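Local atomic coordinates of glycosyl hydrolase family 88 (Pedobacter heparinus, PDB entry 3WIW), a protein that hydrolyses unsaturated glucuronyl oligosaccharides, with specificity for those derived from heparin. Residues A[310-321]-A[380-391]; A[56-66]-A[368-376]. One frame throughout, in Å; residues are numbered along the deposited sequence.

Contact 1: residues A[310-321]-A[380-391]; sequences AVIASALLDLST and YYLEALKRYAEI
Leu317 enters a hole formed by Ala384, Arg387, Tyr388 and Ile391, and its two methyls divide the work. Leu317 CD1 runs in over the backbone, 3.2 Å from Ala384 O and 3.9 Å from Tyr388 CB, while Leu317 CD2 leans toward Ile391 CD1 (4.0 Å) and the edge of the Tyr388 ring. In return, the methyl of Ala384 is a knob among Ala310, Ala313, Ser314 and Leu317. Small residues at this level account for the close backbones: Ser314 CA and Ala384 CA are 4.2 Å apart, and the axes of the two segments approach to 8.1 Å at a parallel crossing of 27°. Toward one end, Val311 CG2 lies alongside the root of the Tyr380 ring; the Val311 side chain also touches Trp250, a predicted substrate-binding residue.

The polar edge centres on Arg387. With CG anti to the carbonyl carbon (chi1 -69°) and the chain extended from CG to NE, the guanidinium reaches across to helix 306-322. There Arg387 NH2 donates to Ser314 O over 2.9 Å; the oxygen is in the guanidinium plane, yet the nitrogen stands above the carbonyl plane, and the same oxygen accepts from Asp318 N. The Asp318 carboxylate stacks on one guanidinium face, planes 4° apart, with Asp318 OD2 3.3 Å from Arg387 NH2: a contact of charges without an aligned N-H. Glu383 OE2 lies over the opposite face and accepts from Ser314 OG at 2.7 Å on its anti lone pair. Lys260 binds Asp318, and Tyr84 and Tyr253 bind Glu383.

One cation thus lies between two carboxylates; its positive charge probably offsets the repulsion between Asp318 and Glu383 and stabilises their ionised forms, so that two parallel helices of the alpha6/alpha6 barrel are joined by charge as well as by apolar packing.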
loop_
_atom_site.group_PDB
_atom_site.type_symbol
_atom_site.label_atom_id
_atom_site.label_comp_id
_atom_site.label_asym_id
_atom_site.label_seq_id
_atom_site.Cartn_x
_atom_site.Cartn_y
_atom_site.Cartn_z
ATOM N N ALA A 310 -7.287 -1.534 -5.215
ATOM C CA ALA A 310 -5.990 -1.771 -5.847
ATOM C C ALA A 310 -5.084 -2.611 -4.934
ATOM O O ALA A 310 -4.388 -3.523 -5.413
ATOM C CB ALA A 310 -5.334 -0.456 -6.203
ATOM N N VAL A 311 -5.070 -2.303 -3.636
ATOM C CA VAL A 311 -4.278 -3.049 -2.662
ATOM C C VAL A 311 -4.762 -4.493 -2.606
ATOM O O VAL A 311 -3.954 -5.426 -2.618
ATOM C CB VAL A 311 -4.308 -2.357 -1.286
ATOM C CG1 VAL A 311 -3.630 -3.225 -0.213
ATOM C CG2 VAL A 311 -3.650 -0.971 -1.356
ATOM N N ILE A 312 -6.083 -4.681 -2.577
ATOM C CA ILE A 312 -6.643 -6.024 -2.568
ATOM C C ILE A 312 -6.267 -6.795 -3.830
ATOM O O ILE A 312 -5.875 -7.964 -3.736
ATOM C CB ILE A 312 -8.183 -5.994 -2.375
ATOM C CG1 ILE A 312 -8.501 -5.581 -0.936
ATOM C CG2 ILE A 312 -8.795 -7.347 -2.695
ATOM C CD1 ILE A 312 -9.934 -5.076 -0.754
ATOM N N ALA A 313 -6.391 -6.165 -5.006
ATOM C CA ALA A 313 -6.039 -6.841 -6.245
ATOM C C ALA A 313 -4.563 -7.270 -6.234
ATOM O O ALA A 313 -4.246 -8.425 -6.568
ATOM C CB ALA A 313 -6.340 -5.960 -7.444
ATOM N N SER A 314 -3.659 -6.364 -5.850
ATOM C CA SER A 314 -2.244 -6.707 -5.833
ATOM C C SER A 314 -1.990 -7.880 -4.889
ATOM O O SER A 314 -1.321 -8.848 -5.258
ATOM C CB SER A 314 -1.398 -5.510 -5.449
ATOM O OG SER A 314 -0.058 -5.867 -5.698
ATOM N N ALA A 315 -2.577 -7.827 -3.696
ATOM C CA ALA A 315 -2.381 -8.893 -2.721
ATOM C C ALA A 315 -2.941 -10.226 -3.224
ATOM O O ALA A 315 -2.283 -11.262 -3.080
ATOM C CB ALA A 315 -3.010 -8.526 -1.386
ATOM N N LEU A 316 -4.154 -10.204 -3.776
ATOM C CA LEU A 316 -4.775 -11.443 -4.246
ATOM C C LEU A 316 -3.989 -12.094 -5.374
ATOM O O LEU A 316 -3.938 -13.325 -5.475
ATOM C CB LEU A 316 -6.235 -11.221 -4.650
ATOM C CG LEU A 316 -7.216 -10.940 -3.511
ATOM C CD1 LEU A 316 -8.589 -10.741 -4.115
ATOM C CD2 LEU A 316 -7.238 -12.082 -2.500
ATOM N N LEU A 317 -3.346 -11.279 -6.208
ATOM C CA LEU A 317 -2.501 -11.841 -7.265
ATOM C C LEU A 317 -1.298 -12.584 -6.671
ATOM O O LEU A 317 -1.006 -13.702 -7.087
ATOM C CB LEU A 317 -2.049 -10.747 -8.227
ATOM C CG LEU A 317 -3.178 -10.219 -9.117
ATOM C CD1 LEU A 317 -2.780 -8.886 -9.763
ATOM C CD2 LEU A 317 -3.581 -11.264 -10.171
ATOM N N ASP A 318 -0.622 -11.997 -5.683
ATOM C CA ASP A 318 0.446 -12.742 -5.022
ATOM C C ASP A 318 -0.110 -13.951 -4.264
ATOM O O ASP A 318 0.490 -15.017 -4.287
ATOM C CB ASP A 318 1.280 -11.860 -4.100
ATOM C CG ASP A 318 2.532 -11.328 -4.781
ATOM O OD1 ASP A 318 2.595 -11.287 -6.041
ATOM O OD2 ASP A 318 3.444 -10.923 -4.050
ATOM N N LEU A 319 -1.262 -13.806 -3.609
ATOM C CA LEU A 319 -1.823 -14.928 -2.866
ATOM C C LEU A 319 -2.111 -16.088 -3.812
ATOM O O LEU A 319 -1.877 -17.258 -3.466
ATOM C CB LEU A 319 -3.094 -14.496 -2.142
ATOM C CG LEU A 319 -3.692 -15.513 -1.172
ATOM C CD1 LEU A 319 -2.722 -15.867 -0.055
ATOM C CD2 LEU A 319 -5.017 -14.999 -0.597
ATOM N N SER A 320 -2.613 -15.759 -5.011
ATOM C CA SER A 320 -2.957 -16.787 -5.994
ATOM C C SER A 320 -1.755 -17.673 -6.377
ATOM O O SER A 320 -1.931 -18.849 -6.749
ATOM C CB SER A 320 -3.602 -16.167 -7.241
ATOM O OG SER A 320 -2.648 -15.634 -8.140
ATOM N N THR A 321 -0.536 -17.134 -6.268
ATOM C CA THR A 321 0.660 -17.893 -6.646
ATOM C C THR A 321 1.250 -18.673 -5.481
ATOM O O THR A 321 2.135 -19.516 -5.676
ATOM C CB THR A 321 1.759 -16.977 -7.229
ATOM O OG1 THR A 321 2.292 -16.138 -6.190
ATOM C CG2 THR A 321 1.189 -16.123 -8.361
ATOM N N TYR A 380 -0.295 1.014 -6.117
ATOM C CA TYR A 380 -0.731 -0.377 -5.970
ATOM C C TYR A 380 -1.459 -0.894 -7.206
ATOM O O TYR A 380 -1.388 -2.082 -7.508
ATOM C CB TYR A 380 -1.511 -0.627 -4.657
ATOM C CG TYR A 380 -0.585 -0.481 -3.467
ATOM C CD1 TYR A 380 0.410 -1.435 -3.193
ATOM C CD2 TYR A 380 -0.642 0.661 -2.669
ATOM C CE1 TYR A 380 1.305 -1.281 -2.126
ATOM C CE2 TYR A 380 0.243 0.833 -1.602
ATOM C CZ TYR A 380 1.222 -0.142 -1.342
ATOM O OH TYR A 380 2.097 0.068 -0.323
ATOM N N TYR A 381 -2.104 -0.003 -7.957
ATOM C CA TYR A 381 -2.689 -0.400 -9.222
ATOM C C TYR A 381 -1.632 -0.839 -10.231
ATOM O O TYR A 381 -1.745 -1.911 -10.831
ATOM C CB TYR A 381 -3.519 0.752 -9.782
ATOM C CG TYR A 381 -4.056 0.540 -11.174
ATOM C CD1 TYR A 381 -5.025 -0.431 -11.431
ATOM C CD2 TYR A 381 -3.621 1.330 -12.221
ATOM C CE1 TYR A 381 -5.561 -0.604 -12.731
ATOM C CE2 TYR A 381 -4.137 1.177 -13.511
ATOM C CZ TYR A 381 -5.102 0.207 -13.756
ATOM O OH TYR A 381 -5.598 0.061 -15.032
ATOM N N LEU A 382 -0.568 -0.050 -10.401
ATOM C CA LEU A 382 0.477 -0.491 -11.324
ATOM C C LEU A 382 1.187 -1.741 -10.795
ATOM O O LEU A 382 1.574 -2.617 -11.589
ATOM C CB LEU A 382 1.482 0.617 -11.660
ATOM C CG LEU A 382 0.908 1.807 -12.434
ATOM C CD1 LEU A 382 2.051 2.614 -13.009
ATOM C CD2 LEU A 382 -0.047 1.371 -13.552
ATOM N N GLU A 383 1.345 -1.866 -9.480
ATOM C CA GLU A 383 1.942 -3.084 -8.927
ATOM C C GLU A 383 1.093 -4.290 -9.311
ATOM O O GLU A 383 1.611 -5.326 -9.750
ATOM C CB GLU A 383 2.042 -2.970 -7.423
ATOM C CG GLU A 383 2.843 -4.094 -6.799
ATOM C CD GLU A 383 2.879 -3.920 -5.315
ATOM O OE1 GLU A 383 3.844 -3.310 -4.825
ATOM O OE2 GLU A 383 1.924 -4.347 -4.622
ATOM N N ALA A 384 -0.230 -4.136 -9.203
ATOM C CA ALA A 384 -1.145 -5.211 -9.573
ATOM C C ALA A 384 -1.073 -5.545 -11.075
ATOM O O ALA A 384 -1.071 -6.723 -11.465
ATOM C CB ALA A 384 -2.577 -4.853 -9.149
ATOM N N LEU A 385 -0.995 -4.517 -11.921
ATOM C CA LEU A 385 -0.839 -4.750 -13.355
ATOM C C LEU A 385 0.448 -5.529 -13.647
ATOM O O LEU A 385 0.457 -6.438 -14.474
ATOM C CB LEU A 385 -0.811 -3.446 -14.150
ATOM C CG LEU A 385 -2.075 -2.588 -14.139
ATOM C CD1 LEU A 385 -2.005 -1.521 -15.209
ATOM C CD2 LEU A 385 -3.333 -3.414 -14.338
ATOM N N LYS A 386 1.539 -5.175 -12.987
ATOM C CA LYS A 386 2.796 -5.881 -13.186
ATOM C C LYS A 386 2.669 -7.347 -12.726
ATOM O O LYS A 386 3.108 -8.256 -13.430
ATOM C CB LYS A 386 3.922 -5.167 -12.437
ATOM C CG LYS A 386 5.297 -5.679 -12.783
ATOM C CD LYS A 386 6.419 -4.872 -12.115
ATOM C CE LYS A 386 6.338 -4.956 -10.598
ATOM N NZ LYS A 386 7.698 -4.818 -9.978
ATOM N N ARG A 387 2.052 -7.584 -11.566
ATOM C CA ARG A 387 1.856 -8.954 -11.086
ATOM C C ARG A 387 0.964 -9.777 -12.020
ATOM O O ARG A 387 1.233 -10.953 -12.309
ATOM C CB ARG A 387 1.306 -8.953 -9.654
ATOM C CG ARG A 387 2.298 -8.460 -8.646
ATOM C CD ARG A 387 1.686 -8.308 -7.254
ATOM N NE ARG A 387 2.696 -7.870 -6.290
ATOM C CZ ARG A 387 2.547 -7.905 -4.968
ATOM N NH1 ARG A 387 3.561 -7.531 -4.183
ATOM N NH2 ARG A 387 1.401 -8.318 -4.424
ATOM N N TYR A 388 -0.103 -9.148 -12.495
ATOM C CA TYR A 388 -1.036 -9.792 -13.394
ATOM C C TYR A 388 -0.327 -10.152 -14.705
ATOM O O TYR A 388 -0.439 -11.272 -15.202
ATOM C CB TYR A 388 -2.221 -8.856 -13.658
ATOM C CG TYR A 388 -3.250 -9.423 -14.606
ATOM C CD1 TYR A 388 -4.297 -10.194 -14.132
ATOM C CD2 TYR A 388 -3.171 -9.191 -15.965
ATOM C CE1 TYR A 388 -5.249 -10.714 -14.973
ATOM C CE2 TYR A 388 -4.144 -9.690 -16.835
ATOM C CZ TYR A 388 -5.166 -10.460 -16.328
ATOM O OH TYR A 388 -6.104 -10.987 -17.168
ATOM N N ALA A 389 0.383 -9.192 -15.287
ATOM C CA ALA A 389 1.094 -9.445 -16.529
ATOM C C ALA A 389 2.160 -10.535 -16.388
ATOM O O ALA A 389 2.397 -11.294 -17.329
ATOM C CB ALA A 389 1.702 -8.153 -17.069
ATOM N N GLU A 390 2.794 -10.623 -15.222
ATOM C CA GLU A 390 3.804 -11.649 -14.990
ATOM C C GLU A 390 3.174 -13.034 -14.956
ATOM O O GLU A 390 3.708 -13.980 -15.532
ATOM C CB GLU A 390 4.548 -11.360 -13.684
ATOM C CG GLU A 390 5.462 -12.493 -13.198
ATOM C CD GLU A 390 6.542 -12.879 -14.190
ATOM O OE1 GLU A 390 6.908 -12.041 -15.051
ATOM O OE2 GLU A 390 7.023 -14.031 -14.109
ATOM N N ILE A 391 2.024 -13.145 -14.294
ATOM C CA ILE A 391 1.318 -14.415 -14.219
ATOM C C ILE A 391 0.884 -14.865 -15.609
ATOM O O ILE A 391 1.090 -16.009 -15.991
ATOM C CB ILE A 391 0.100 -14.326 -13.272
ATOM C CG1 ILE A 391 0.572 -14.208 -11.817
ATOM C CG2 ILE A 391 -0.813 -15.560 -13.433
ATOM C CD1 ILE A 391 -0.519 -13.755 -10.864
#

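Contact 2: residues A[56-66]-A[368-376]; sequences PRSVNPDGTVR and SEIDTPLNY
Pro56 O accepts from Asn375 ND2 at 3.0 Å, a bent bond that tilts out of both the carbonyl and the amide planes; the same amide nitrogen is also bound to Thr74. One residue on, Arg57 O takes the backbone N of Asn375, also at 3.0 Å, and receives a CA-H...O contact from Leu374, which occupies the N-cap position. The strand edge therefore serves an N-H of the helix's first turn.

The Arg57 side chain, extended from CG to NE, meets Glu369 side-on with two nitrogens. Arg57 NE reaches Glu369 OE2 on its syn side at 2.8 Å, and Arg57 NH2 points almost straight at Glu369 OE1 (3.0 Å, 177°), although it comes from above the carboxylate plane, since the two flat groups are turned 42° apart. Arg57 NH1 has its own partner in Asp72. Ser58 follows with OG between its backbone N and carbonyl carbon (chi1 59°), which brings it to the anti side of the same Glu369 OE2, at 2.6 Å. Val59 N then donates to Thr372 OG1 over 2.9 Å, and its CG2 packs on the Pro373 ring.

Beyond the type I turn at Asn60 to Gly63, Arg66 returns beside Arg57, with its NH1 over a face of the Arg57 guanidinium. Arg66 NH2 lies 3.7 Å from Glu369 OE2, a long, charge-only approach. An alanine at Glu369 is likely to leave Arg57 with Asp72 alone of the acids described here, these two adjacent guanidinium groups without their shared carboxylate, and Ser58 OG without its acceptor.

Arg57 and Ser58 both face Arg66, the classic beta bulge, here in a two-stranded hairpin docked on the loop entering helix 375-392; the Arg57 side chain comes within about 7 Å of a bound HEPES molecule, near the predicted active site.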
loop_
_atom_site.group_PDB
_atom_site.type_symbol
_atom_site.label_atom_id
_atom_site.label_comp_id
_atom_site.label_asym_id
_atom_site.label_seq_id
_atom_site.Cartn_x
_atom_site.Cartn_y
_atom_site.Cartn_z
ATOM N N PRO A 56 3.083 14.672 -6.248
ATOM C CA PRO A 56 1.618 14.781 -6.324
ATOM C C PRO A 56 0.952 13.769 -5.399
ATOM O O PRO A 56 1.322 12.592 -5.408
ATOM C CB PRO A 56 1.339 14.466 -7.794
ATOM C CG PRO A 56 2.451 13.582 -8.210
ATOM C CD PRO A 56 3.666 14.096 -7.476
ATOM N N ARG A 57 -0.012 14.236 -4.602
ATOM C CA ARG A 57 -0.713 13.374 -3.659
ATOM C C ARG A 57 -2.187 13.137 -4.000
ATOM O O ARG A 57 -2.627 12.003 -4.074
ATOM C CB ARG A 57 -0.603 13.929 -2.236
ATOM C CG ARG A 57 -1.422 13.147 -1.216
ATOM C CD ARG A 57 -1.152 13.604 0.224
ATOM N NE ARG A 57 -2.211 13.167 1.118
ATOM C CZ ARG A 57 -2.115 12.999 2.432
ATOM N NH1 ARG A 57 -0.931 13.135 3.048
ATOM N NH2 ARG A 57 -3.201 12.643 3.126
ATOM N N SER A 58 -2.958 14.206 -4.164
ATOM C CA SER A 58 -4.386 14.075 -4.402
ATOM C C SER A 58 -4.884 15.355 -5.058
ATOM O O SER A 58 -4.112 16.296 -5.271
ATOM C CB SER A 58 -5.154 13.787 -3.104
ATOM O OG SER A 58 -4.960 14.822 -2.152
ATOM N N VAL A 59 -6.174 15.397 -5.386
ATOM C CA VAL A 59 -6.755 16.579 -6.001
ATOM C C VAL A 59 -7.750 17.197 -5.020
ATOM O O VAL A 59 -8.671 16.532 -4.550
ATOM C CB VAL A 59 -7.415 16.226 -7.339
ATOM C CG1 VAL A 59 -8.111 17.461 -7.947
ATOM C CG2 VAL A 59 -6.376 15.679 -8.312
ATOM N N ASN A 60 -7.530 18.464 -4.686
ATOM C CA ASN A 60 -8.395 19.203 -3.771
ATOM C C ASN A 60 -9.771 19.456 -4.368
ATOM O O ASN A 60 -9.919 19.427 -5.595
ATOM C CB ASN A 60 -7.741 20.544 -3.468
ATOM C CG ASN A 60 -6.442 20.388 -2.707
ATOM O OD1 ASN A 60 -6.338 19.553 -1.793
ATOM N ND2 ASN A 60 -5.429 21.163 -3.089
ATOM N N PRO A 61 -10.786 19.714 -3.515
ATOM C CA PRO A 61 -12.135 20.034 -3.997
ATOM C C PRO A 61 -12.149 21.146 -5.047
ATOM O O PRO A 61 -12.987 21.096 -5.941
ATOM C CB PRO A 61 -12.858 20.485 -2.721
ATOM C CG PRO A 61 -12.186 19.684 -1.635
ATOM C CD PRO A 61 -10.744 19.574 -2.044
ATOM N N ASP A 62 -11.227 22.107 -4.960
ATOM C CA ASP A 62 -11.179 23.193 -5.947
ATOM C C ASP A 62 -10.436 22.848 -7.241
ATOM O O ASP A 62 -10.289 23.694 -8.116
ATOM C CB ASP A 62 -10.643 24.504 -5.339
ATOM C CG ASP A 62 -9.146 24.450 -4.986
ATOM O OD1 ASP A 62 -8.462 23.425 -5.224
ATOM O OD2 ASP A 62 -8.637 25.473 -4.468
ATOM N N GLY A 63 -9.953 21.617 -7.352
ATOM C CA GLY A 63 -9.301 21.155 -8.565
ATOM C C GLY A 63 -7.787 21.246 -8.558
ATOM O O GLY A 63 -7.137 20.671 -9.426
ATOM N N THR A 64 -7.224 21.970 -7.593
ATOM C CA THR A 64 -5.765 22.085 -7.467
ATOM C C THR A 64 -5.146 20.808 -6.879
ATOM O O THR A 64 -5.838 19.969 -6.291
ATOM C CB THR A 64 -5.361 23.296 -6.598
ATOM O OG1 THR A 64 -5.899 23.127 -5.280
ATOM C CG2 THR A 64 -5.853 24.618 -7.203
ATOM N N VAL A 65 -3.838 20.660 -7.020
ATOM C CA VAL A 65 -3.181 19.434 -6.584
ATOM C C VAL A 65 -2.564 19.603 -5.198
ATOM O O VAL A 65 -1.829 20.570 -4.943
ATOM C CB VAL A 65 -2.099 19.007 -7.580
ATOM C CG1 VAL A 65 -1.409 17.747 -7.090
ATOM C CG2 VAL A 65 -2.704 18.779 -8.951
ATOM N N ARG A 66 -2.901 18.693 -4.291
ATOM C CA ARG A 66 -2.232 18.616 -2.993
ATOM C C ARG A 66 -0.905 17.918 -3.188
ATOM O O ARG A 66 -0.851 16.832 -3.765
ATOM C CB ARG A 66 -3.077 17.844 -1.985
ATOM C CG ARG A 66 -2.398 17.667 -0.649
ATOM C CD ARG A 66 -3.330 17.051 0.377
ATOM N NE ARG A 66 -2.617 16.788 1.624
ATOM C CZ ARG A 66 -3.194 16.354 2.736
ATOM N NH1 ARG A 66 -2.464 16.138 3.818
ATOM N NH2 ARG A 66 -4.502 16.161 2.768
ATOM N N SER A 368 -11.827 14.521 4.430
ATOM C CA SER A 368 -10.497 14.636 3.853
ATOM C C SER A 368 -10.341 13.686 2.683
ATOM O O SER A 368 -10.502 12.466 2.831
ATOM C CB SER A 368 -9.454 14.330 4.920
ATOM O OG SER A 368 -8.153 14.444 4.384
ATOM N N GLU A 369 -10.017 14.251 1.521
ATOM C CA GLU A 369 -9.718 13.453 0.331
ATOM C C GLU A 369 -10.838 12.472 0.003
ATOM O O GLU A 369 -10.604 11.283 -0.215
ATOM C CB GLU A 369 -8.350 12.751 0.488
ATOM C CG GLU A 369 -7.179 13.755 0.513
ATOM C CD GLU A 369 -5.821 13.144 0.796
ATOM O OE1 GLU A 369 -5.734 12.239 1.647
ATOM O OE2 GLU A 369 -4.815 13.556 0.163
ATOM N N ILE A 370 -12.060 12.978 -0.060
ATOM C CA ILE A 370 -13.188 12.127 -0.398
ATOM C C ILE A 370 -13.409 12.153 -1.903
ATOM O O ILE A 370 -13.693 13.209 -2.480
ATOM C CB ILE A 370 -14.488 12.565 0.306
ATOM C CG1 ILE A 370 -14.314 12.554 1.835
ATOM C CG2 ILE A 370 -15.637 11.653 -0.116
ATOM C CD1 ILE A 370 -15.469 13.250 2.572
ATOM N N ASP A 371 -13.283 10.987 -2.531
ATOM C CA ASP A 371 -13.578 10.805 -3.962
ATOM C C ASP A 371 -12.590 11.591 -4.825
ATOM O O ASP A 371 -12.966 12.473 -5.590
ATOM C CB ASP A 371 -15.055 11.120 -4.322
ATOM C CG ASP A 371 -15.420 10.606 -5.692
ATOM O OD1 ASP A 371 -14.641 9.852 -6.283
ATOM O OD2 ASP A 371 -16.478 10.955 -6.221
ATOM N N THR A 372 -11.310 11.258 -4.691
ATOM C CA THR A 372 -10.208 11.927 -5.365
ATOM C C THR A 372 -9.203 10.862 -5.774
ATOM O O THR A 372 -9.108 9.811 -5.128
ATOM C CB THR A 372 -9.446 12.929 -4.385
ATOM O OG1 THR A 372 -8.194 13.343 -4.965
ATOM C CG2 THR A 372 -9.072 12.271 -3.079
ATOM N N PRO A 373 -8.434 11.120 -6.841
ATOM C CA PRO A 373 -7.240 10.294 -7.009
ATOM C C PRO A 373 -6.307 10.405 -5.802
ATOM O O PRO A 373 -6.280 11.427 -5.108
ATOM C CB PRO A 373 -6.546 10.935 -8.206
ATOM C CG PRO A 373 -6.985 12.344 -8.162
ATOM C CD PRO A 373 -8.443 12.255 -7.778
ATOM N N LEU A 374 -5.552 9.341 -5.553
ATOM C CA LEU A 374 -4.535 9.326 -4.517
ATOM C C LEU A 374 -3.319 8.613 -5.052
ATOM O O LEU A 374 -3.420 7.580 -5.729
ATOM C CB LEU A 374 -5.074 8.650 -3.262
ATOM C CG LEU A 374 -5.688 9.643 -2.238
ATOM C CD1 LEU A 374 -6.624 8.939 -1.273
ATOM C CD2 LEU A 374 -4.510 10.316 -1.483
ATOM N N ASN A 375 -2.144 9.159 -4.750
ATOM C CA ASN A 375 -0.915 8.600 -5.281
ATOM C C ASN A 375 -0.706 7.114 -4.951
ATOM O O ASN A 375 -0.245 6.346 -5.808
ATOM C CB ASN A 375 0.290 9.471 -4.913
ATOM C CG ASN A 375 0.470 9.695 -3.403
ATOM O OD1 ASN A 375 -0.139 9.017 -2.552
ATOM N ND2 ASN A 375 1.332 10.659 -3.062
ATOM N N TYR A 376 -1.130 6.664 -3.774
ATOM C CA TYR A 376 -0.948 5.251 -3.451
ATOM C C TYR A 376 -1.924 4.333 -4.167
ATOM O O TYR A 376 -1.598 3.169 -4.405
ATOM C CB TYR A 376 -0.940 4.973 -1.953
ATOM C CG TYR A 376 -2.074 5.585 -1.147
ATOM C CD1 TYR A 376 -3.286 4.906 -0.962
ATOM C CD2 TYR A 376 -1.914 6.826 -0.523
ATOM C CE1 TYR A 376 -4.304 5.450 -0.196
ATOM C CE2 TYR A 376 -2.926 7.389 0.267
ATOM C CZ TYR A 376 -4.120 6.686 0.422
ATOM O OH TYR A 376 -5.138 7.185 1.207
#

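Helix 375-392 is common to both contacts: contact 2 holds its N-terminal entry, and contact 1 grips its body further along, with the centres 24 Å apart. Both are largely buried, but contact 1 lies nearer the middle of the chain, its centre about 12 Å from the chain centre against about 17 Å for contact 2. Helix against helix, contact 1 buries 608 Å² through interlocking side chains, with its charges along one side. Contact 2 buries 429 Å² between a hairpin and a loop, and relies more on hydrogen bonds, some to backbone atoms and some gathered on Glu369. In each an arginine meets an acid of the other segment, Asp318 in contact 1 and Glu369 in contact 2.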